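Long-range contacts in endo-alpha-(1->5)-L-arabinanase (PDB 6B7K), which probably cleaves internal alpha-(1->5)-arabinofuranosidic linkages in arabinans, as a calcium-binding glycoside hydrolase of family 43: residues N19-P24 and G43-K48; S25-G30 and D114-G119; F36-G41 and E77-A82; V216-K221 and H274-L279. One frame throughout, in Å; residues are numbered along the deposited sequence.

Interaction 1: N19-P24 and G43-K48; sequences NFIHDP and GLRVIK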
loop_
_atom_site.group_PDB
_atom_site.type_symbol
_atom_site.label_atom_id
_atom_site.label_comp_id
_atom_site.label_asym_id
_atom_site.label_seq_id
_atom_site.Cartn_x
_atom_site.Cartn_y
_atom_site.Cartn_z
ATOM N N ASN A 19 -14.108 -10.234 7.075
ATOM C CA ASN A 19 -12.858 -10.207 6.327
ATOM C C ASN A 19 -12.919 -9.296 5.105
ATOM O O ASN A 19 -12.093 -9.434 4.194
ATOM C CB ASN A 19 -12.468 -11.627 5.909
ATOM C CG ASN A 19 -13.517 -12.288 5.036
ATOM O OD1 ASN A 19 -14.697 -11.939 5.091
ATOM N ND2 ASN A 19 -13.093 -13.251 4.225
ATOM N N PHE A 20 -13.877 -8.372 5.062
ATOM C CA PHE A 20 -13.929 -7.408 3.971
ATOM C C PHE A 20 -12.832 -6.369 4.148
ATOM O O PHE A 20 -12.642 -5.833 5.245
ATOM C CB PHE A 20 -15.294 -6.723 3.915
ATOM C CG PHE A 20 -15.317 -5.489 3.051
ATOM C CD1 PHE A 20 -15.507 -5.590 1.685
ATOM C CD2 PHE A 20 -15.144 -4.228 3.603
ATOM C CE1 PHE A 20 -15.529 -4.463 0.883
ATOM C CE2 PHE A 20 -15.161 -3.096 2.805
ATOM C CZ PHE A 20 -15.355 -3.216 1.443
ATOM N N ILE A 21 -12.118 -6.070 3.063
ATOM C CA ILE A 21 -11.044 -5.086 3.097
ATOM C C ILE A 21 -10.803 -4.600 1.677
ATOM O O ILE A 21 -11.198 -5.247 0.706
ATOM C CB ILE A 21 -9.753 -5.678 3.717
ATOM C CG1 ILE A 21 -8.862 -4.563 4.265
ATOM C CG2 ILE A 21 -8.997 -6.505 2.685
ATOM C CD1 ILE A 21 -9.542 -3.702 5.300
ATOM N N HIS A 22 -10.160 -3.442 1.557
ATOM C CA HIS A 22 -9.713 -2.936 0.269
ATOM C C HIS A 22 -8.484 -2.073 0.504
ATOM O O HIS A 22 -8.500 -1.199 1.375
ATOM C CB HIS A 22 -10.813 -2.134 -0.429
ATOM C CG HIS A 22 -10.663 -2.084 -1.917
ATOM N ND1 HIS A 22 -10.106 -1.009 -2.574
ATOM C CD2 HIS A 22 -10.991 -2.982 -2.876
ATOM C CE1 HIS A 22 -10.103 -1.245 -3.874
ATOM N NE2 HIS A 22 -10.634 -2.435 -4.083
ATOM N N ASP A 23 -7.427 -2.332 -0.270
ATOM C CA ASP A 23 -6.132 -1.677 -0.117
ATOM C C ASP A 23 -5.581 -1.903 1.290
ATOM O O ASP A 23 -5.405 -0.940 2.046
ATOM C CB ASP A 23 -6.253 -0.181 -0.417
ATOM C CG ASP A 23 -6.971 0.093 -1.727
ATOM O OD1 ASP A 23 -6.587 -0.502 -2.757
ATOM O OD2 ASP A 23 -7.929 0.897 -1.725
ATOM N N PRO A 24 -5.283 -3.144 1.672
ATOM C CA PRO A 24 -4.886 -3.426 3.051
ATOM C C PRO A 24 -3.400 -3.212 3.313
ATOM O O PRO A 24 -2.561 -3.225 2.407
ATOM C CB PRO A 24 -5.245 -4.910 3.203
ATOM C CG PRO A 24 -4.971 -5.464 1.858
ATOM C CD PRO A 24 -5.351 -4.380 0.870
ATOM N N GLY A 43 -13.544 7.753 6.837
ATOM C CA GLY A 43 -12.272 7.488 7.482
ATOM C C GLY A 43 -11.520 6.283 6.956
ATOM O O GLY A 43 -11.448 6.066 5.743
ATOM N N LEU A 44 -10.946 5.496 7.865
ATOM C CA LEU A 44 -10.106 4.356 7.521
ATOM C C LEU A 44 -10.602 3.116 8.251
ATOM O O LEU A 44 -10.932 3.176 9.439
ATOM C CB LEU A 44 -8.643 4.625 7.882
ATOM C CG LEU A 44 -7.954 5.722 7.073
ATOM C CD1 LEU A 44 -6.621 6.086 7.697
ATOM C CD2 LEU A 44 -7.769 5.269 5.630
ATOM N N ARG A 45 -10.644 1.995 7.535
ATOM C CA ARG A 45 -11.175 0.750 8.071
ATOM C C ARG A 45 -10.078 -0.048 8.764
ATOM O O ARG A 45 -8.964 -0.172 8.251
ATOM C CB ARG A 45 -11.804 -0.083 6.952
ATOM C CG ARG A 45 -12.293 -1.456 7.375
ATOM C CD ARG A 45 -13.282 -2.015 6.361
ATOM N NE ARG A 45 -13.573 -3.429 6.587
ATOM C CZ ARG A 45 -14.422 -3.884 7.505
ATOM N NH1 ARG A 45 -15.063 -3.036 8.298
ATOM N NH2 ARG A 45 -14.624 -5.189 7.634
ATOM N N VAL A 46 -10.402 -0.578 9.944
ATOM C CA VAL A 46 -9.488 -1.405 10.719
ATOM C C VAL A 46 -10.226 -2.662 11.149
ATOM O O VAL A 46 -11.357 -2.584 11.642
ATOM C CB VAL A 46 -8.938 -0.657 11.948
ATOM C CG1 VAL A 46 -8.034 -1.568 12.753
ATOM C CG2 VAL A 46 -8.189 0.593 11.523
ATOM N N ILE A 47 -9.594 -3.817 10.953
ATOM C CA ILE A 47 -10.118 -5.084 11.440
ATOM C C ILE A 47 -9.002 -5.817 12.170
ATOM O O ILE A 47 -7.823 -5.696 11.823
ATOM C CB ILE A 47 -10.712 -5.951 10.307
ATOM C CG1 ILE A 47 -9.710 -6.134 9.168
ATOM C CG2 ILE A 47 -11.988 -5.322 9.779
ATOM C CD1 ILE A 47 -10.262 -6.940 8.010
ATOM N N LYS A 48 -9.383 -6.568 13.198
ATOM C CA LYS A 48 -8.446 -7.202 14.111
ATOM C C LYS A 48 -8.605 -8.716 14.065
ATOM O O LYS A 48 -9.621 -9.243 13.603
ATOM C CB LYS A 48 -8.658 -6.694 15.546
ATOM C CG LYS A 48 -10.098 -6.821 16.026
ATOM C CD LYS A 48 -10.334 -6.091 17.338
ATOM C CE LYS A 48 -9.535 -6.708 18.468
ATOM N NZ LYS A 48 -9.900 -6.112 19.783
#
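This contact lies in the first blade of the five-bladed beta-propeller of family GH43. It joins the loop 19-24 to strand 44-49. Arg45 points from the strand at the loop. Its CG stands anti to the backbone N (chi1 175°), and the chain runs extended to NE. The guanidinium therefore meets the carbonyl of Phe20 side-on, with two nitrogens on one oxygen. Arg45 NE lies 2.9 Å from Phe20 O, above the carbonyl plane. Arg45 NH2 lies 3.2 Å from the same Phe20 O and meets a lone pair in that plane. The oxygen sits almost exactly in the guanidinium plane. The ring of Phe20 turns its edge to this group, the two planes 49° apart, and CD2 of Phe20 comes within 3.5 Å of Arg45 NE. Beside the polar grip, CD1 of Ile21 rests 4.1 Å from Arg45 CG. A salt bridge from Arg45 NH2 to Asp18 fixes the guanidinium from a second side. An alanine at Arg45 would remove both bonds to the Phe20 carbonyl and the Asp18 salt bridge, and would probably loosen the loop. That loop leads on to Asp23, the predicted proton acceptor. Its other flank touches strand 284-293 of the last blade, where Ile21 meets Leu286. Ile47 also points at the loop, and its CD1 ends 4.3 Å from Ile21 CD1.

Interaction 2: S25-G30 and D114-G119; sequences SIIKEG and DRISSG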
loop_
_atom_site.group_PDB
_atom_site.type_symbol
_atom_site.label_atom_id
_atom_site.label_comp_id
_atom_site.label_asym_id
_atom_site.label_seq_id
_atom_site.Cartn_x
_atom_site.Cartn_y
_atom_site.Cartn_z
ATOM N N SER A 25 -3.094 -3.015 4.594
ATOM C CA SER A 25 -1.725 -2.967 5.094
ATOM C C SER A 25 -1.719 -3.621 6.465
ATOM O O SER A 25 -2.442 -3.180 7.364
ATOM C CB SER A 25 -1.203 -1.529 5.174
ATOM O OG SER A 25 0.155 -1.493 5.587
ATOM N N ILE A 26 -0.911 -4.666 6.627
ATOM C CA ILE A 26 -0.942 -5.495 7.827
ATOM C C ILE A 26 0.094 -5.005 8.826
ATOM O O ILE A 26 1.176 -4.518 8.466
ATOM C CB ILE A 26 -0.722 -6.985 7.480
ATOM C CG1 ILE A 26 -0.965 -7.872 8.703
ATOM C CG2 ILE A 26 0.678 -7.212 6.942
ATOM C CD1 ILE A 26 -2.366 -7.785 9.263
ATOM N N ILE A 27 -0.256 -5.127 10.106
ATOM C CA ILE A 27 0.639 -4.881 11.231
ATOM C C ILE A 27 0.206 -5.838 12.338
ATOM O O ILE A 27 -0.817 -6.517 12.232
ATOM C CB ILE A 27 0.601 -3.403 11.689
ATOM C CG1 ILE A 27 1.719 -3.080 12.697
ATOM C CG2 ILE A 27 -0.766 -3.049 12.257
ATOM C CD1 ILE A 27 3.116 -3.396 12.209
ATOM N N LYS A 28 0.992 -5.899 13.412
ATOM C CA LYS A 28 0.782 -6.908 14.446
ATOM C C LYS A 28 1.391 -6.390 15.738
ATOM O O LYS A 28 2.618 -6.343 15.862
ATOM C CB LYS A 28 1.407 -8.229 14.024
ATOM C CG LYS A 28 0.932 -9.444 14.786
ATOM C CD LYS A 28 1.786 -10.635 14.412
ATOM C CE LYS A 28 1.386 -11.880 15.171
ATOM N NZ LYS A 28 1.258 -11.639 16.630
ATOM N N GLU A 29 0.542 -5.994 16.682
ATOM C CA GLU A 29 0.972 -5.482 17.976
ATOM C C GLU A 29 0.613 -6.511 19.044
ATOM O O GLU A 29 -0.568 -6.837 19.222
ATOM C CB GLU A 29 0.313 -4.136 18.281
ATOM C CG GLU A 29 0.579 -3.616 19.683
ATOM C CD GLU A 29 -0.211 -2.359 19.993
ATOM O OE1 GLU A 29 0.147 -1.279 19.480
ATOM O OE2 GLU A 29 -1.201 -2.453 20.746
ATOM N N GLY A 30 1.623 -7.011 19.750
ATOM C CA GLY A 30 1.392 -8.126 20.640
ATOM C C GLY A 30 0.992 -9.347 19.842
ATOM O O GLY A 30 1.566 -9.648 18.788
ATOM N N ASP A 114 1.515 5.855 19.770
ATOM C CA ASP A 114 2.469 4.999 20.461
ATOM C C ASP A 114 1.979 3.569 20.613
ATOM O O ASP A 114 2.792 2.671 20.866
ATOM C CB ASP A 114 2.779 5.558 21.855
ATOM C CG ASP A 114 1.644 5.334 22.838
ATOM O OD1 ASP A 114 0.510 5.769 22.553
ATOM O OD2 ASP A 114 1.882 4.706 23.889
ATOM N N ARG A 115 0.676 3.341 20.473
ATOM C CA ARG A 115 0.097 2.018 20.687
ATOM C C ARG A 115 -1.254 1.980 19.998
ATOM O O ARG A 115 -2.158 2.736 20.368
ATOM C CB ARG A 115 -0.043 1.717 22.181
ATOM C CG ARG A 115 -0.762 0.413 22.480
ATOM C CD ARG A 115 -0.704 0.072 23.958
ATOM N NE ARG A 115 -1.279 1.126 24.789
ATOM C CZ ARG A 115 -2.552 1.173 25.169
ATOM N NH1 ARG A 115 -3.398 0.226 24.789
ATOM N NH2 ARG A 115 -2.978 2.171 25.929
ATOM N N ILE A 116 -1.391 1.101 19.001
ATOM C CA ILE A 116 -2.623 1.042 18.218
ATOM C C ILE A 116 -3.823 0.741 19.106
ATOM O O ILE A 116 -4.922 1.261 18.875
ATOM C CB ILE A 116 -2.471 0.005 17.088
ATOM C CG1 ILE A 116 -1.349 0.426 16.136
ATOM C CG2 ILE A 116 -3.783 -0.172 16.337
ATOM C CD1 ILE A 116 -1.133 -0.523 14.974
ATOM N N SER A 117 -3.634 -0.077 20.144
ATOM C CA SER A 117 -4.750 -0.466 20.998
ATOM C C SER A 117 -5.276 0.684 21.851
ATOM O O SER A 117 -6.333 0.533 22.477
ATOM C CB SER A 117 -4.345 -1.638 21.895
ATOM O OG SER A 117 -3.471 -1.219 22.927
ATOM N N SER A 118 -4.577 1.821 21.900
ATOM C CA SER A 118 -5.134 2.983 22.579
ATOM C C SER A 118 -6.214 3.662 21.748
ATOM O O SER A 118 -7.079 4.340 22.313
ATOM C CB SER A 118 -4.031 3.989 22.912
ATOM O OG SER A 118 -3.654 4.730 21.766
ATOM N N GLY A 119 -6.186 3.490 20.426
ATOM C CA GLY A 119 -7.155 4.127 19.556
ATOM C C GLY A 119 -7.018 5.626 19.428
ATOM O O GLY A 119 -7.876 6.262 18.811
#
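Two blades of the beta-propeller meet here: strand 25-29 of the first and the loop between strands 106-113 and 122-130 of the second. The loop carries a 3-10 turn at 116-118, and the carboxylate of Glu29 reaches its start. Glu29 is extended, its CG anti to the backbone N (chi1 173°). Glu29 OE1 accepts from Ile116 N at 2.9 Å, using the syn lone pair, with an N-H...O angle of 139°. Glu29 OE2 takes weak bonds from Ser117 N and from Ser117 OG, the latter at 3.4 Å. The backbone amides at the head of the turn would probably favour the charged carboxylate. Arg115 offers its aliphatic part instead of its charge: Arg115 CG lies 3.4 Å from Glu29 OE2, while Arg115 NH1 stays 5.3 Å away from that oxygen. The second shell shapes the turn. The Arg115 chain bends at chi3, and its NH1 hydrogen-bonds to Ser117 OG. The carbonyl of Arg115 accepts from both the N and the OG of Ser118. Further in, the branched side chains of Ile27 and Ile116 cross obliquely, and Phe36 and Ile85 pack against both. At the inner end of the strand, Ser25 OG bonds Asp264, a calcium ligand. The apolar touch is made by CG2 of Ile27, 3.7 Å from CD1 of Ile116.

Interaction 3: F36-G41 and E77-A82; sequences FGTGLG and EPHQWA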
loop_
_atom_site.group_PDB
_atom_site.type_symbol
_atom_site.label_atom_id
_atom_site.label_comp_id
_atom_site.label_asym_id
_atom_site.label_seq_id
_atom_site.Cartn_x
_atom_site.Cartn_y
_atom_site.Cartn_z
ATOM N N PHE A 36 -5.138 -2.439 8.355
ATOM C CA PHE A 36 -5.662 -1.128 7.999
ATOM C C PHE A 36 -6.056 -1.136 6.528
ATOM O O PHE A 36 -5.309 -1.640 5.683
ATOM C CB PHE A 36 -4.625 -0.036 8.269
ATOM C CG PHE A 36 -4.394 0.242 9.732
ATOM C CD1 PHE A 36 -3.673 -0.642 10.517
ATOM C CD2 PHE A 36 -4.885 1.398 10.316
ATOM C CE1 PHE A 36 -3.455 -0.384 11.860
ATOM C CE2 PHE A 36 -4.671 1.663 11.658
ATOM C CZ PHE A 36 -3.955 0.771 12.430
ATOM N N GLY A 37 -7.231 -0.583 6.224
ATOM C CA GLY A 37 -7.735 -0.592 4.868
ATOM C C GLY A 37 -8.473 0.690 4.547
ATOM O O GLY A 37 -8.676 1.550 5.408
ATOM N N THR A 38 -8.853 0.810 3.276
ATOM C CA THR A 38 -9.680 1.926 2.838
ATOM C C THR A 38 -10.979 1.944 3.631
ATOM O O THR A 38 -11.613 0.905 3.831
ATOM C CB THR A 38 -9.964 1.814 1.340
ATOM O OG1 THR A 38 -8.740 1.964 0.610
ATOM C CG2 THR A 38 -10.945 2.886 0.894
ATOM N N GLY A 39 -11.368 3.131 4.089
ATOM C CA GLY A 39 -12.482 3.226 5.012
ATOM C C GLY A 39 -13.785 2.756 4.397
ATOM O O GLY A 39 -14.031 2.904 3.198
ATOM N N LEU A 40 -14.624 2.166 5.244
ATOM C CA LEU A 40 -15.982 1.776 4.882
ATOM C C LEU A 40 -16.916 2.855 5.417
ATOM O O LEU A 40 -17.233 2.884 6.609
ATOM C CB LEU A 40 -16.321 0.400 5.449
ATOM C CG LEU A 40 -17.754 -0.097 5.251
ATOM C CD1 LEU A 40 -18.101 -0.173 3.773
ATOM C CD2 LEU A 40 -17.950 -1.446 5.922
ATOM N N GLY A 41 -17.345 3.752 4.529
ATOM C CA GLY A 41 -18.192 4.866 4.910
ATOM C C GLY A 41 -17.412 6.152 5.057
ATOM O O GLY A 41 -17.414 6.988 4.151
ATOM N N GLU A 77 -13.489 12.405 -1.112
ATOM C CA GLU A 77 -14.508 11.438 -0.752
ATOM C C GLU A 77 -14.499 11.216 0.758
ATOM O O GLU A 77 -13.449 11.315 1.398
ATOM C CB GLU A 77 -14.263 10.118 -1.479
ATOM C CG GLU A 77 -14.125 10.253 -2.987
ATOM C CD GLU A 77 -13.654 8.971 -3.644
ATOM O OE1 GLU A 77 -13.394 7.990 -2.919
ATOM O OE2 GLU A 77 -13.537 8.946 -4.886
ATOM N N PRO A 78 -15.659 10.916 1.353
ATOM C CA PRO A 78 -15.709 10.786 2.820
ATOM C C PRO A 78 -14.792 9.705 3.364
ATOM O O PRO A 78 -14.219 9.879 4.445
ATOM C CB PRO A 78 -17.188 10.474 3.095
ATOM C CG PRO A 78 -17.707 9.915 1.811
ATOM C CD PRO A 78 -16.964 10.636 0.729
ATOM N N HIS A 79 -14.623 8.600 2.644
ATOM C CA HIS A 79 -13.701 7.554 3.058
ATOM C C HIS A 79 -12.306 7.838 2.512
ATOM O O HIS A 79 -12.151 8.308 1.381
ATOM C CB HIS A 79 -14.185 6.185 2.578
ATOM C CG HIS A 79 -14.240 6.051 1.089
ATOM N ND1 HIS A 79 -15.208 6.663 0.323
ATOM C CD2 HIS A 79 -13.451 5.371 0.224
ATOM C CE1 HIS A 79 -15.011 6.368 -0.950
ATOM N NE2 HIS A 79 -13.951 5.586 -1.038
ATOM N N GLN A 80 -11.296 7.565 3.329
ATOM C CA GLN A 80 -9.905 7.715 2.930
ATOM C C GLN A 80 -9.365 6.375 2.447
ATOM O O GLN A 80 -9.853 5.312 2.837
ATOM C CB GLN A 80 -9.058 8.251 4.086
ATOM C CG GLN A 80 -9.198 9.753 4.320
ATOM C CD GLN A 80 -10.604 10.165 4.726
ATOM O OE1 GLN A 80 -11.041 9.904 5.845
ATOM N NE2 GLN A 80 -11.318 10.814 3.814
ATOM N N TRP A 81 -8.352 6.434 1.586
ATOM C CA TRP A 81 -7.888 5.260 0.864
ATOM C C TRP A 81 -6.505 4.829 1.329
ATOM O O TRP A 81 -5.736 5.614 1.892
ATOM C CB TRP A 81 -7.811 5.509 -0.646
ATOM C CG TRP A 81 -8.915 6.296 -1.271
ATOM C CD1 TRP A 81 -10.118 6.637 -0.724
ATOM C CD2 TRP A 81 -8.908 6.838 -2.593
ATOM N NE1 TRP A 81 -10.857 7.368 -1.625
ATOM C CE2 TRP A 81 -10.134 7.502 -2.781
ATOM C CE3 TRP A 81 -7.980 6.827 -3.637
ATOM C CZ2 TRP A 81 -10.452 8.146 -3.972
ATOM C CZ3 TRP A 81 -8.296 7.465 -4.810
ATOM C CH2 TRP A 81 -9.519 8.115 -4.970
ATOM N N ALA A 82 -6.204 3.556 1.054
ATOM C CA ALA A 82 -4.873 2.957 1.046
ATOM C C ALA A 82 -4.004 3.401 2.213
ATOM O O ALA A 82 -3.053 4.170 2.016
ATOM C CB ALA A 82 -4.168 3.286 -0.271
#
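The touching parts, 38-41 and 78-82, run nearly antiparallel, 163° apart, and come closest where the CA atoms of Thr38 and Trp81 are 4.3 Å apart. One backbone bond pins them: Gly39 N donates to Gln80 O at 2.9 Å, nearly along the C=O axis. This joins the chain leading out of strand 32-38 in the first propeller blade to the approach to strand 81-87 in the second. Thr38 and His79 carry the side-chain contact. Thr38 OG1 stands beside the backbone N and accepts from Ala82 N at 3.0 Å, an almost straight bond of 169°. Thr38 CG2, anti to the backbone N, lies 3.3 Å from Gln80 O. Thr38 CG2 also meets the edge of the His79 ring in plane, 3.6 Å from His79 CD2. His79 CB lies 3.3 Å from Gly39 O. A side chain on Gly39 would point at His79 CB. Behind the contact, Trp81 NE1 makes a weak bond to Glu77 OE1, and Glu77 OE2 is held by Phe101 N. Thr38 OG1 has a stronger partner in Asp23 OD2, the predicted proton acceptor. The Ala82 amide uses Thr38 OG1 as an acceptor, which would be consistent with the hydroxyl proton serving Asp23 or, more weakly, His22 O. A bond to Asp23 would probably help hold its carboxylate in position and favour its charged form. Thr38 thus ties this joint between blades to the active site.

Interaction 4: V216-K221 and H274-L279; sequences VDSTYK and HAYDAL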
loop_
_atom_site.group_PDB
_atom_site.type_symbol
_atom_site.label_atom_id
_atom_site.label_comp_id
_atom_site.label_asym_id
_atom_site.label_seq_id
_atom_site.Cartn_x
_atom_site.Cartn_y
_atom_site.Cartn_z
ATOM N N VAL A 216 -15.465 -8.779 -9.783
ATOM C CA VAL A 216 -15.154 -10.075 -10.386
ATOM C C VAL A 216 -14.405 -9.900 -11.699
ATOM O O VAL A 216 -13.534 -10.710 -12.040
ATOM C CB VAL A 216 -16.447 -10.894 -10.592
ATOM C CG1 VAL A 216 -16.174 -12.160 -11.396
ATOM C CG2 VAL A 216 -17.064 -11.256 -9.274
ATOM N N ASP A 217 -14.714 -8.844 -12.445
ATOM C CA ASP A 217 -14.156 -8.631 -13.773
ATOM C C ASP A 217 -12.899 -7.765 -13.777
ATOM O O ASP A 217 -12.400 -7.434 -14.854
ATOM C CB ASP A 217 -15.209 -8.002 -14.685
ATOM C CG ASP A 217 -16.090 -9.032 -15.350
ATOM O OD1 ASP A 217 -15.784 -10.238 -15.244
ATOM O OD2 ASP A 217 -17.087 -8.631 -15.982
ATOM N N SER A 218 -12.371 -7.400 -12.615
ATOM C CA SER A 218 -11.234 -6.494 -12.571
ATOM C C SER A 218 -9.944 -7.210 -12.949
ATOM O O SER A 218 -9.696 -8.344 -12.529
ATOM C CB SER A 218 -11.100 -5.870 -11.181
ATOM O OG SER A 218 -11.024 -6.862 -10.173
ATOM N N THR A 219 -9.122 -6.538 -13.752
ATOM C CA THR A 219 -7.799 -7.035 -14.126
ATOM C C THR A 219 -6.789 -6.435 -13.161
ATOM O O THR A 219 -6.347 -5.301 -13.338
ATOM C CB THR A 219 -7.463 -6.663 -15.564
ATOM O OG1 THR A 219 -7.406 -5.236 -15.684
ATOM C CG2 THR A 219 -8.521 -7.198 -16.529
ATOM N N TYR A 220 -6.453 -7.172 -12.116
ATOM C CA TYR A 220 -5.536 -6.677 -11.106
ATOM C C TYR A 220 -4.466 -7.732 -10.880
ATOM O O TYR A 220 -4.784 -8.906 -10.653
ATOM C CB TYR A 220 -6.284 -6.355 -9.800
ATOM C CG TYR A 220 -5.859 -5.085 -9.072
ATOM C CD1 TYR A 220 -5.147 -4.085 -9.721
ATOM C CD2 TYR A 220 -6.179 -4.890 -7.728
ATOM C CE1 TYR A 220 -4.765 -2.928 -9.054
ATOM C CE2 TYR A 220 -5.798 -3.740 -7.053
ATOM C CZ TYR A 220 -5.091 -2.767 -7.719
ATOM O OH TYR A 220 -4.723 -1.626 -7.045
ATOM N N LYS A 221 -3.204 -7.318 -10.927
ATOM C CA LYS A 221 -2.086 -8.234 -10.786
ATOM C C LYS A 221 -1.107 -7.686 -9.759
ATOM O O LYS A 221 -1.184 -6.526 -9.353
ATOM C CB LYS A 221 -1.387 -8.466 -12.130
ATOM C CG LYS A 221 -2.266 -9.130 -13.166
ATOM C CD LYS A 221 -1.619 -9.031 -14.532
ATOM C CE LYS A 221 -2.571 -9.487 -15.617
ATOM N NZ LYS A 221 -3.777 -8.618 -15.664
ATOM N N HIS A 274 -5.801 -7.765 -1.155
ATOM C CA HIS A 274 -7.245 -7.838 -1.324
ATOM C C HIS A 274 -7.566 -8.446 -2.683
ATOM O O HIS A 274 -6.929 -8.119 -3.691
ATOM C CB HIS A 274 -7.913 -6.460 -1.159
ATOM C CG HIS A 274 -7.922 -5.617 -2.399
ATOM N ND1 HIS A 274 -7.073 -4.545 -2.574
ATOM C CD2 HIS A 274 -8.702 -5.662 -3.507
ATOM C CE1 HIS A 274 -7.315 -3.980 -3.745
ATOM N NE2 HIS A 274 -8.295 -4.641 -4.331
ATOM N N ALA A 275 -8.535 -9.358 -2.695
ATOM C CA ALA A 275 -8.952 -10.041 -3.909
ATOM C C ALA A 275 -10.471 -10.088 -3.947
ATOM O O ALA A 275 -11.142 -9.979 -2.919
ATOM C CB ALA A 275 -8.367 -11.456 -3.993
ATOM N N TYR A 276 -11.010 -10.262 -5.149
ATOM C CA TYR A 276 -12.443 -10.154 -5.384
ATOM C C TYR A 276 -13.060 -11.546 -5.451
ATOM O O TYR A 276 -12.758 -12.324 -6.360
ATOM C CB TYR A 276 -12.710 -9.357 -6.660
ATOM C CG TYR A 276 -12.168 -7.949 -6.563
ATOM C CD1 TYR A 276 -10.858 -7.661 -6.924
ATOM C CD2 TYR A 276 -12.955 -6.915 -6.076
ATOM C CE1 TYR A 276 -10.352 -6.379 -6.818
ATOM C CE2 TYR A 276 -12.458 -5.629 -5.969
ATOM C CZ TYR A 276 -11.155 -5.370 -6.338
ATOM O OH TYR A 276 -10.656 -4.092 -6.234
ATOM N N ASP A 277 -13.925 -11.848 -4.484
ATOM C CA ASP A 277 -14.501 -13.181 -4.330
ATOM C C ASP A 277 -15.526 -13.436 -5.428
ATOM O O ASP A 277 -16.604 -12.834 -5.434
ATOM C CB ASP A 277 -15.140 -13.308 -2.950
ATOM C CG ASP A 277 -15.309 -14.747 -2.516
ATOM O OD1 ASP A 277 -15.011 -15.652 -3.326
ATOM O OD2 ASP A 277 -15.732 -14.975 -1.362
ATOM N N ALA A 278 -15.200 -14.340 -6.356
ATOM C CA ALA A 278 -16.137 -14.689 -7.416
ATOM C C ALA A 278 -17.337 -15.469 -6.895
ATOM O O ALA A 278 -18.343 -15.583 -7.603
ATOM C CB ALA A 278 -15.429 -15.493 -8.508
ATOM N N LEU A 279 -17.257 -16.010 -5.681
ATOM C CA LEU A 279 -18.364 -16.731 -5.073
ATOM C C LEU A 279 -19.187 -15.851 -4.140
ATOM O O LEU A 279 -19.968 -16.370 -3.337
ATOM C CB LEU A 279 -17.847 -17.961 -4.325
ATOM C CG LEU A 279 -17.246 -19.074 -5.188
ATOM C CD1 LEU A 279 -16.822 -20.257 -4.329
ATOM C CD2 LEU A 279 -18.232 -19.513 -6.260
#
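No hydrogen bond crosses between 216-221 and 274-279; rings, a hydroxyl over a ring and aliphatic groups make the contact. The aromatic part is an oblique pair. Tyr220 turns its ring edge to His274, the planes 44° apart, and Tyr220 CE2 lies 3.6 Å from His274 CE1. A polar atom over a ring comes next. OG of Ser218 sits above one face of Tyr276, 3.3 Å from its CD1, while its hydrogen bond goes to Gly215 O. The apolar part is looser: Val216 CG1 lies 4.5 Å from Ala278 CB. Beyond it, Asp277 OD1 accepts from Leu279 N in an Asx turn, and a salt bridge with Arg256 holds the same carboxylate. Tyr220 OH bonds weakly to Glu192, the predicted proton donor, and Tyr276 OH bonds His22 NE2, next to Asp23 in the chain. An alanine at Tyr276 would remove the ring under Ser218 and the bond to His22, and would probably leave that histidine less firmly placed. In the propeller, residues 216-220 belong to the loop that connects strands 202-209 and 221-227 in the fourth blade. Strand 270-277 belongs to the fifth, flanked by strands 257-266 and 284-293.

How the interactions relate
Interactions 1, 2 and 3 cluster on the first propeller blade, through strands 25-29, 32-38 and 44-49. Interaction 1 joins strand 44-49 to the loop before strand 25-29. Interactions 2 and 3 tie the blade to the second. Interaction 4 joins the fourth to the fifth. The centres of interactions 1 and 3 are about 8 Å apart, while those of 2 and 4 are about 28 Å apart. Along the chain, interaction 3 is nested inside interaction 2, interaction 1 crosses both, and interaction 4 follows. The loop 19-24 bridges interactions 1, 3 and 4 through Asp23 and His22. These three thus meet at the predicted base, and interaction 4 also reaches the predicted acid Glu192.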